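Local coordinates for Uly1 (Catenovulum maritimum, PDB 7DRQ), which cleaves ulvan, a polysaccharide of green algae, as a calcium-binding lyase of polysaccharide lyase family 24, at residues Ala14-Val24 with Lys37-Ala47; Ser245-Glu256 with Ile315-Asp323. All blocks are in the same frame, centred on the assembly; numbering follows the deposited sequence.

Contact 1 of 2, residues Ala14-Val24 with Lys37-Ala47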
loop_
_atom_site.group_PDB
_atom_site.type_symbol
_atom_site.label_atom_id
_atom_site.label_comp_id
_atom_site.label_asym_id
_atom_site.label_seq_id
_atom_site.Cartn_x
_atom_site.Cartn_y
_atom_site.Cartn_z
ATOM N N ALA A 14 10.281 -14.499 -9.195
ATOM C CA ALA A 14 9.642 -13.747 -8.117
ATOM C C ALA A 14 9.327 -14.660 -6.939
ATOM O O ALA A 14 8.820 -15.774 -7.112
ATOM C CB ALA A 14 8.356 -13.084 -8.613
ATOM N N LEU A 15 9.639 -14.186 -5.738
ATOM C CA LEU A 15 9.449 -14.995 -4.538
ATOM C C LEU A 15 7.968 -15.248 -4.266
ATOM O O LEU A 15 7.133 -14.347 -4.368
ATOM C CB LEU A 15 10.097 -14.313 -3.336
ATOM C CG LEU A 15 9.877 -15.000 -1.976
ATOM C CD1 LEU A 15 10.528 -16.390 -1.970
ATOM C CD2 LEU A 15 10.427 -14.144 -0.831
ATOM N N PHE A 16 7.649 -16.491 -3.908
ATOM C CA PHE A 16 6.301 -16.883 -3.541
ATOM C C PHE A 16 6.375 -17.831 -2.354
ATOM O O PHE A 16 7.285 -18.658 -2.277
ATOM C CB PHE A 16 5.594 -17.556 -4.717
ATOM C CG PHE A 16 4.157 -17.886 -4.461
ATOM C CD1 PHE A 16 3.170 -16.935 -4.664
ATOM C CD2 PHE A 16 3.789 -19.162 -4.058
ATOM C CE1 PHE A 16 1.832 -17.246 -4.440
ATOM C CE2 PHE A 16 2.464 -19.479 -3.830
ATOM C CZ PHE A 16 1.481 -18.521 -4.018
ATOM N N PHE A 17 5.425 -17.704 -1.435
ATOM C CA PHE A 17 5.402 -18.538 -0.236
ATOM C C PHE A 17 4.570 -19.780 -0.545
ATOM O O PHE A 17 3.342 -19.768 -0.433
ATOM C CB PHE A 17 4.855 -17.752 0.947
ATOM C CG PHE A 17 5.546 -16.435 1.160
ATOM C CD1 PHE A 17 6.918 -16.325 0.983
ATOM C CD2 PHE A 17 4.831 -15.307 1.540
ATOM C CE1 PHE A 17 7.561 -15.105 1.187
ATOM C CE2 PHE A 17 5.473 -14.087 1.749
ATOM C CZ PHE A 17 6.835 -13.992 1.560
ATOM N N ASP A 18 5.246 -20.855 -0.935
ATOM C CA ASP A 18 4.589 -22.052 -1.448
ATOM C C ASP A 18 4.207 -23.048 -0.358
ATOM O O ASP A 18 3.759 -24.157 -0.682
ATOM C CB ASP A 18 5.484 -22.734 -2.484
ATOM C CG ASP A 18 6.751 -23.308 -1.884
ATOM O OD1 ASP A 18 7.331 -22.701 -0.951
ATOM O OD2 ASP A 18 7.172 -24.380 -2.355
ATOM N N GLY A 19 4.373 -22.683 0.908
ATOM C CA GLY A 19 4.027 -23.561 2.016
ATOM C C GLY A 19 2.614 -23.356 2.520
ATOM O O GLY A 19 1.707 -23.091 1.724
ATOM N N VAL A 20 2.407 -23.466 3.832
ATOM C CA VAL A 20 1.075 -23.361 4.415
ATOM C C VAL A 20 1.022 -22.183 5.381
ATOM O O VAL A 20 2.041 -21.628 5.801
ATOM C CB VAL A 20 0.628 -24.663 5.117
ATOM C CG1 VAL A 20 0.701 -25.830 4.157
ATOM C CG2 VAL A 20 1.464 -24.927 6.377
ATOM N N LYS A 21 -0.204 -21.819 5.744
ATOM C CA LYS A 21 -0.425 -20.716 6.666
ATOM C C LYS A 21 -0.019 -21.099 8.085
ATOM O O LYS A 21 -0.333 -22.191 8.560
ATOM C CB LYS A 21 -1.897 -20.309 6.639
ATOM C CG LYS A 21 -2.240 -19.190 7.597
ATOM C CD LYS A 21 -2.460 -17.909 6.851
ATOM C CE LYS A 21 -3.309 -16.955 7.667
ATOM N NZ LYS A 21 -2.679 -16.754 8.996
ATOM N N LYS A 22 0.675 -20.189 8.766
ATOM C CA LYS A 22 1.072 -20.374 10.156
ATOM C C LYS A 22 0.407 -19.331 11.044
ATOM O O LYS A 22 0.266 -18.166 10.655
ATOM C CB LYS A 22 2.592 -20.273 10.326
ATOM C CG LYS A 22 3.385 -21.350 9.613
ATOM C CD LYS A 22 3.107 -22.744 10.169
ATOM C CE LYS A 22 3.923 -23.788 9.411
ATOM N NZ LYS A 22 3.720 -25.165 9.934
ATOM N N SER A 23 0.010 -19.755 12.245
ATOM C CA SER A 23 -0.417 -18.818 13.267
ATOM C C SER A 23 0.752 -17.914 13.668
ATOM O O SER A 23 1.917 -18.189 13.375
ATOM C CB SER A 23 -0.954 -19.576 14.486
ATOM O OG SER A 23 0.111 -20.034 15.295
ATOM N N VAL A 24 0.430 -16.821 14.351
ATOM C CA VAL A 24 1.463 -15.940 14.885
ATOM C C VAL A 24 2.284 -16.668 15.950
ATOM O O VAL A 24 3.522 -16.578 15.922
ATOM C CB VAL A 24 0.855 -14.636 15.421
ATOM C CG1 VAL A 24 1.834 -13.941 16.340
ATOM C CG2 VAL A 24 0.466 -13.734 14.253
ATOM N N LYS A 37 8.894 -26.269 2.710
ATOM C CA LYS A 37 8.263 -25.267 1.862
ATOM C C LYS A 37 8.234 -23.927 2.589
ATOM O O LYS A 37 8.428 -23.839 3.808
ATOM C CB LYS A 37 6.848 -25.704 1.477
ATOM C CG LYS A 37 6.803 -26.947 0.592
ATOM C CD LYS A 37 5.376 -27.301 0.195
ATOM C CE LYS A 37 5.270 -28.770 -0.208
ATOM N NZ LYS A 37 5.147 -29.667 0.988
ATOM N N TYR A 38 8.005 -22.862 1.824
ATOM C CA TYR A 38 8.050 -21.499 2.385
ATOM C C TYR A 38 6.694 -21.171 2.985
ATOM O O TYR A 38 5.778 -20.717 2.298
ATOM C CB TYR A 38 8.459 -20.501 1.313
ATOM C CG TYR A 38 9.113 -19.230 1.836
ATOM C CD1 TYR A 38 8.893 -18.783 3.134
ATOM C CD2 TYR A 38 9.942 -18.477 1.015
ATOM C CE1 TYR A 38 9.492 -17.603 3.604
ATOM C CE2 TYR A 38 10.545 -17.324 1.466
ATOM C CZ TYR A 38 10.319 -16.886 2.756
ATOM O OH TYR A 38 10.936 -15.733 3.171
ATOM N N ASN A 39 6.555 -21.405 4.285
ATOM C CA ASN A 39 5.310 -21.108 4.976
ATOM C C ASN A 39 5.144 -19.597 5.120
ATOM O O ASN A 39 6.012 -18.807 4.732
ATOM C CB ASN A 39 5.288 -21.824 6.325
ATOM C CG ASN A 39 5.454 -23.316 6.169
ATOM O OD1 ASN A 39 4.806 -23.932 5.322
ATOM N ND2 ASN A 39 6.336 -23.905 6.964
ATOM N N TYR A 40 4.009 -19.179 5.680
ATOM C CA TYR A 40 3.689 -17.759 5.696
ATOM C C TYR A 40 2.682 -17.463 6.802
ATOM O O TYR A 40 1.897 -18.327 7.199
ATOM C CB TYR A 40 3.151 -17.307 4.330
ATOM C CG TYR A 40 1.909 -18.045 3.872
ATOM C CD1 TYR A 40 2.011 -19.231 3.149
ATOM C CD2 TYR A 40 0.638 -17.563 4.167
ATOM C CE1 TYR A 40 0.875 -19.916 2.721
ATOM C CE2 TYR A 40 -0.504 -18.239 3.746
ATOM C CZ TYR A 40 -0.376 -19.415 3.026
ATOM O OH TYR A 40 -1.503 -20.092 2.608
ATOM N N ALA A 41 2.713 -16.226 7.285
ATOM C CA ALA A 41 1.882 -15.815 8.408
ATOM C C ALA A 41 0.613 -15.095 7.979
ATOM O O ALA A 41 -0.391 -15.132 8.705
ATOM C CB ALA A 41 2.685 -14.910 9.349
ATOM N N TYR A 42 0.619 -14.462 6.810
ATOM C CA TYR A 42 -0.561 -13.728 6.375
ATOM C C TYR A 42 -0.958 -14.163 4.974
ATOM O O TYR A 42 -1.650 -15.174 4.817
ATOM C CB TYR A 42 -0.290 -12.228 6.483
ATOM C CG TYR A 42 -0.004 -11.848 7.918
ATOM C CD1 TYR A 42 -1.035 -11.726 8.834
ATOM C CD2 TYR A 42 1.303 -11.673 8.367
ATOM C CE1 TYR A 42 -0.781 -11.409 10.155
ATOM C CE2 TYR A 42 1.569 -11.344 9.685
ATOM C CZ TYR A 42 0.523 -11.214 10.575
ATOM O OH TYR A 42 0.782 -10.889 11.889
ATOM N N GLY A 43 -0.505 -13.433 3.942
ATOM C CA GLY A 43 -0.738 -13.854 2.577
ATOM C C GLY A 43 0.415 -14.682 2.044
ATOM O O GLY A 43 1.490 -14.738 2.624
ATOM N N ASN A 44 0.179 -15.362 0.925
ATOM C CA ASN A 44 1.236 -16.182 0.350
ATOM C C ASN A 44 1.964 -15.499 -0.803
ATOM O O ASN A 44 2.917 -16.071 -1.332
ATOM C CB ASN A 44 0.679 -17.549 -0.096
ATOM C CG ASN A 44 -0.397 -17.448 -1.158
ATOM O OD1 ASN A 44 -0.613 -16.395 -1.755
ATOM N ND2 ASN A 44 -1.072 -18.572 -1.420
ATOM N N ALA A 45 1.577 -14.274 -1.167
ATOM C CA ALA A 45 2.102 -13.613 -2.366
ATOM C C ALA A 45 2.633 -12.232 -1.988
ATOM O O ALA A 45 1.855 -11.290 -1.789
ATOM C CB ALA A 45 1.028 -13.525 -3.448
ATOM N N ILE A 46 3.961 -12.118 -1.882
ATOM C CA ILE A 46 4.609 -10.846 -1.570
ATOM C C ILE A 46 5.024 -10.081 -2.825
ATOM O O ILE A 46 5.487 -8.935 -2.719
ATOM C CB ILE A 46 5.822 -11.107 -0.647
ATOM C CG1 ILE A 46 6.218 -9.842 0.125
ATOM C CG2 ILE A 46 6.997 -11.711 -1.440
ATOM C CD1 ILE A 46 7.084 -10.115 1.353
ATOM N N ALA A 47 4.851 -10.669 -4.005
ATOM C CA ALA A 47 5.204 -10.047 -5.279
ATOM C C ALA A 47 4.223 -10.453 -6.374
ATOM O O ALA A 47 4.048 -11.653 -6.638
ATOM C CB ALA A 47 6.633 -10.426 -5.677
HETATM O O HOH W 1 4.535 -13.631 -4.673
HETATM O O HOH W 2 -2.791 -14.476 9.861
HETATM O O HOH W 3 -0.813 -15.782 11.290
#

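Contact 2 of 2, residues Ser245-Glu256 with Ile315-Asp323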
loop_
_atom_site.group_PDB
_atom_site.type_symbol
_atom_site.label_atom_id
_atom_site.label_comp_id
_atom_site.label_asym_id
_atom_site.label_seq_id
_atom_site.Cartn_x
_atom_site.Cartn_y
_atom_site.Cartn_z
ATOM N N SER A 245 1.819 13.732 12.264
ATOM C CA SER A 245 0.699 12.854 12.582
ATOM C C SER A 245 -0.598 13.360 11.964
ATOM O O SER A 245 -1.011 14.501 12.211
ATOM C CB SER A 245 0.524 12.765 14.101
ATOM O OG SER A 245 1.690 12.250 14.691
ATOM N N PHE A 246 -1.260 12.507 11.183
ATOM C CA PHE A 246 -2.626 12.823 10.787
ATOM C C PHE A 246 -3.576 12.717 11.977
ATOM O O PHE A 246 -4.474 13.555 12.141
ATOM C CB PHE A 246 -3.117 11.901 9.667
ATOM C CG PHE A 246 -4.597 12.019 9.452
ATOM C CD1 PHE A 246 -5.113 13.103 8.768
ATOM C CD2 PHE A 246 -5.475 11.114 10.027
ATOM C CE1 PHE A 246 -6.475 13.263 8.618
ATOM C CE2 PHE A 246 -6.848 11.271 9.882
ATOM C CZ PHE A 246 -7.342 12.346 9.175
ATOM N N ASN A 247 -3.414 11.676 12.790
ATOM C CA ASN A 247 -4.181 11.480 14.010
ATOM C C ASN A 247 -3.216 11.155 15.142
ATOM O O ASN A 247 -2.065 10.764 14.922
ATOM C CB ASN A 247 -5.259 10.376 13.843
ATOM C CG ASN A 247 -4.667 8.982 13.649
ATOM O OD1 ASN A 247 -3.924 8.733 12.700
ATOM N ND2 ASN A 247 -5.004 8.071 14.550
ATOM N N VAL A 248 -3.683 11.346 16.379
ATOM C CA VAL A 248 -2.809 11.180 17.532
ATOM C C VAL A 248 -2.634 9.703 17.869
ATOM O O VAL A 248 -3.421 8.836 17.479
ATOM C CB VAL A 248 -3.354 11.949 18.748
ATOM C CG1 VAL A 248 -3.617 13.410 18.396
ATOM C CG2 VAL A 248 -4.634 11.269 19.262
ATOM N N LEU A 249 -1.583 9.421 18.629
ATOM C CA LEU A 249 -1.551 8.215 19.438
ATOM C C LEU A 249 -2.056 8.554 20.832
ATOM O O LEU A 249 -2.056 9.718 21.252
ATOM C CB LEU A 249 -0.144 7.623 19.511
ATOM C CG LEU A 249 0.439 7.058 18.211
ATOM C CD1 LEU A 249 1.921 6.800 18.354
ATOM C CD2 LEU A 249 -0.293 5.780 17.788
ATOM N N GLY A 250 -2.521 7.529 21.538
ATOM C CA GLY A 250 -3.061 7.741 22.876
ATOM C C GLY A 250 -4.289 8.625 22.895
ATOM O O GLY A 250 -4.438 9.463 23.793
ATOM N N ALA A 251 -5.179 8.462 21.915
ATOM C CA ALA A 251 -6.369 9.301 21.844
ATOM C C ALA A 251 -7.243 9.177 23.086
ATOM O O ALA A 251 -8.010 10.097 23.377
ATOM C CB ALA A 251 -7.197 8.952 20.602
ATOM N N GLY A 252 -7.156 8.060 23.809
ATOM C CA GLY A 252 -7.965 7.849 25.001
ATOM C C GLY A 252 -7.645 8.770 26.160
ATOM O O GLY A 252 -8.411 8.802 27.132
ATOM N N LYS A 253 -6.534 9.500 26.094
ATOM C CA LYS A 253 -6.186 10.492 27.106
ATOM C C LYS A 253 -6.164 11.897 26.526
ATOM O O LYS A 253 -5.769 12.842 27.220
ATOM C CB LYS A 253 -4.825 10.170 27.734
ATOM C CG LYS A 253 -4.821 8.968 28.642
ATOM C CD LYS A 253 -6.068 8.941 29.509
ATOM C CE LYS A 253 -6.002 7.830 30.551
ATOM N NZ LYS A 253 -7.142 6.874 30.402
ATOM N N LYS A 254 -6.553 12.055 25.260
ATOM C CA LYS A 254 -6.452 13.343 24.590
ATOM C C LYS A 254 -7.797 13.850 24.094
ATOM O O LYS A 254 -7.839 14.851 23.372
ATOM C CB LYS A 254 -5.444 13.250 23.436
ATOM C CG LYS A 254 -4.081 12.780 23.909
ATOM C CD LYS A 254 -3.040 12.739 22.801
ATOM C CE LYS A 254 -1.707 12.285 23.363
ATOM N NZ LYS A 254 -0.761 11.836 22.317
ATOM N N GLY A 255 -8.893 13.191 24.461
ATOM C CA GLY A 255 -10.204 13.677 24.087
ATOM C C GLY A 255 -11.173 12.617 23.593
ATOM O O GLY A 255 -12.383 12.850 23.586
ATOM N N GLU A 256 -10.667 11.462 23.173
ATOM C CA GLU A 256 -11.523 10.370 22.721
ATOM C C GLU A 256 -11.851 9.439 23.890
ATOM O O GLU A 256 -11.178 9.446 24.921
ATOM C CB GLU A 256 -10.840 9.597 21.584
ATOM C CG GLU A 256 -11.698 8.499 20.886
ATOM C CD GLU A 256 -13.034 9.003 20.361
ATOM O OE1 GLU A 256 -13.954 9.249 21.174
ATOM O OE2 GLU A 256 -13.172 9.148 19.131
ATOM N N ILE A 315 -11.323 20.186 10.560
ATOM C CA ILE A 315 -11.261 19.139 11.568
ATOM C C ILE A 315 -10.069 19.401 12.475
ATOM O O ILE A 315 -9.113 20.095 12.117
ATOM C CB ILE A 315 -11.193 17.718 10.957
ATOM C CG1 ILE A 315 -9.935 17.549 10.092
ATOM C CG2 ILE A 315 -12.451 17.454 10.123
ATOM C CD1 ILE A 315 -9.609 16.083 9.777
ATOM N N THR A 316 -10.155 18.858 13.685
ATOM C CA THR A 316 -9.037 18.895 14.616
ATOM C C THR A 316 -7.825 18.200 14.008
ATOM O O THR A 316 -7.949 17.137 13.402
ATOM C CB THR A 316 -9.433 18.202 15.922
ATOM O OG1 THR A 316 -10.590 18.850 16.471
ATOM C CG2 THR A 316 -8.296 18.255 16.939
HETATM N N MSE A 317 -6.649 18.807 14.164
HETATM C CA MSE A 317 -5.429 18.278 13.549
HETATM C C MSE A 317 -4.233 18.524 14.479
HETATM O O MSE A 317 -3.921 19.681 14.788
HETATM C CB MSE A 317 -5.206 18.920 12.172
HETATM C CG MSE A 317 -3.997 18.413 11.392
HETATM SE SE MSE A 317 -4.133 16.484 11.030
HETATM C CE MSE A 317 -6.031 16.427 10.614
ATOM N N PRO A 318 -3.561 17.452 14.929
ATOM C CA PRO A 318 -3.841 16.039 14.611
ATOM C C PRO A 318 -5.193 15.567 15.153
ATOM O O PRO A 318 -5.617 15.997 16.231
ATOM C CB PRO A 318 -2.698 15.281 15.295
ATOM C CG PRO A 318 -1.661 16.310 15.612
ATOM C CD PRO A 318 -2.394 17.594 15.812
ATOM N N LEU A 319 -5.868 14.709 14.388
ATOM C CA LEU A 319 -7.210 14.277 14.753
ATOM C C LEU A 319 -7.189 13.385 15.987
ATOM O O LEU A 319 -6.322 12.518 16.133
ATOM C CB LEU A 319 -7.847 13.518 13.580
ATOM C CG LEU A 319 -9.347 13.254 13.609
ATOM C CD1 LEU A 319 -10.142 14.550 13.733
ATOM C CD2 LEU A 319 -9.776 12.446 12.345
ATOM N N VAL A 320 -8.172 13.581 16.863
ATOM C CA VAL A 320 -8.341 12.763 18.058
ATOM C C VAL A 320 -9.617 11.936 17.997
ATOM O O VAL A 320 -9.606 10.760 18.362
ATOM C CB VAL A 320 -8.320 13.625 19.337
ATOM C CG1 VAL A 320 -8.492 12.737 20.572
ATOM C CG2 VAL A 320 -7.029 14.428 19.420
ATOM N N LYS A 321 -10.723 12.539 17.552
ATOM C CA LYS A 321 -12.028 11.891 17.433
ATOM C C LYS A 321 -12.312 11.651 15.954
ATOM O O LYS A 321 -12.613 12.600 15.218
ATOM C CB LYS A 321 -13.135 12.765 18.026
ATOM C CG LYS A 321 -13.064 13.064 19.515
ATOM C CD LYS A 321 -14.248 13.991 19.899
ATOM C CE LYS A 321 -13.918 15.497 19.699
ATOM N NZ LYS A 321 -14.518 16.199 18.485
ATOM N N ALA A 322 -12.257 10.389 15.526
ATOM C CA ALA A 322 -12.440 10.087 14.106
ATOM C C ALA A 322 -13.773 10.605 13.566
ATOM O O ALA A 322 -13.858 10.973 12.387
ATOM C CB ALA A 322 -12.323 8.577 13.870
ATOM N N ASP A 323 -14.819 10.654 14.401
ATOM C CA ASP A 323 -16.142 11.027 13.911
ATOM C C ASP A 323 -16.184 12.414 13.275
ATOM O O ASP A 323 -17.097 12.679 12.488
ATOM C CB ASP A 323 -17.174 10.944 15.042
ATOM C CG ASP A 323 -17.604 9.514 15.340
ATOM O OD1 ASP A 323 -17.094 8.585 14.672
ATOM O OD2 ASP A 323 -18.443 9.311 16.251
HETATM O O HOH W 4 -12.033 7.987 17.132
HETATM O O HOH W 5 -15.170 9.726 17.254
#

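Contact 1 of 2, residues Ala14-Val24 with Lys37-Ala47
F17 and Y38 meet as an edge-to-face aromatic pair: CD1 and CE1 of F17 press on one face of Y38, with ring centroids 4.6 Å apart and planes at 57°. L15 adds its CD1 methyl 3.6 Å from Y38 CE2, and CZ of F17 ends against CB of I46. The F16 ring runs alongside the N44 side chain and carries the backbone O of N44 over one face. Y40 is clasped on both faces. Its CG lies between the backbone N and the carbonyl carbon (chi1 59°), which slides the ring under the V20-K21 peptide; K21 CA makes a CH-pi contact 4.0 Å from the ring centroid, while N44 CB covers the opposite face. With an alanine here, K21 CA and N44 CB would probably lose the slab between them, leaving a gap beneath the V20-K21 backbone.

The fold is a beta-propeller: strand 3-15, paired with strand 469-478 in the circular closure characteristic of propellers, runs out into the loop 16-23, and 37-47 returns on the way to strand 53-56.

F17 N bonds to N44 O, G19 N to Y38 O, Y40 N to V20 O and K22 N to Y40 O, the last two forming a single bridge between K21 and Y40. D18 OD1 accepts Y38 N at 2.9 Å. N39 OD1 offers an in-plane lone pair to V20 N (2.9 Å, 171° at the hydrogen), and a side chain on G19 would collide with this amide. K21 bends to put NZ 2.8 Å from A41 O, and a water links L15 O to A47 N.

Contact 2 of 2, residues Ser245-Glu256 with Ile315-Asp323
The backbones touch at a single beta bridge between N247 and L319, where L319 N bonds to F246 O (2.9 Å, 171° at the hydrogen) and V248 N to L319 O (2.9 Å). In the beta-propeller this ties the linker that leaves strand 239-245, at the edge of one sheet, to a loop of the next sheet, between strands 307-308 and 326-328. N247 sends its amide away from the bridge, OD1 to V228 N and ND2 to G226 O on strand 225-234.

On one flank of the bridge F246 meets selenomethionine 317 and L319. The M317 chain, bent at chi2 and chi3, brings SE obliquely to the F246 ring in a Met-aromatic contact, 5.0 Å from the centroid, while its CE methyl rests 3.8 Å from F246 CE1. L319 runs beside the same ring, CD2 against CZ and CE2, and W307 meets F246 edge-to-face. P318, which follows a cis peptide bond, lays CB on V248 CG1.

V320 carries the other flank with both methyls. CG1, anti to the backbone N (chi1 -180°), enters the turn 251-256 and sits 3.6 Å from both K254 O and E256 N, with A251 CB beside it; CG2 packs 3.7 Å from V248 CG1. That turn is held from inside, because A251 O accepts K254 N and E256 N from opposite faces of its carbonyl plane. V320 O is bonded by the indole NE1 of W260.

The E256 side chain, bent at chi2, passes over K321, with OE2 near K321 CA and CB, and its carboxylate reaches the start of the 3-10 turn at 322-323 through two waters. One joins OE2 to A322 N; the other lies 2.8 Å from E256 OE2 and accepts D323 N.

Both segments of contact 1 precede those of contact 2 in the chain, and the two do not touch: their centres are about 35 Å apart and nearest atoms about 18 Å. They share no sheet. Contact 1 belongs to the loops between strand 3-15, part of the sheet that joins the two chain ends, and strand 53-56 of the following sheet. Contact 2 connects the sheet ending in 239-245 to the one containing 261-269 and 326-328. Both join connecting segments at separate places on one propeller. Contact 1 is remote from the calcium sites; in contact 2 the E256 side chain lies about 8 Å from that of calcium ligand L283 but about 13 Å from the ion.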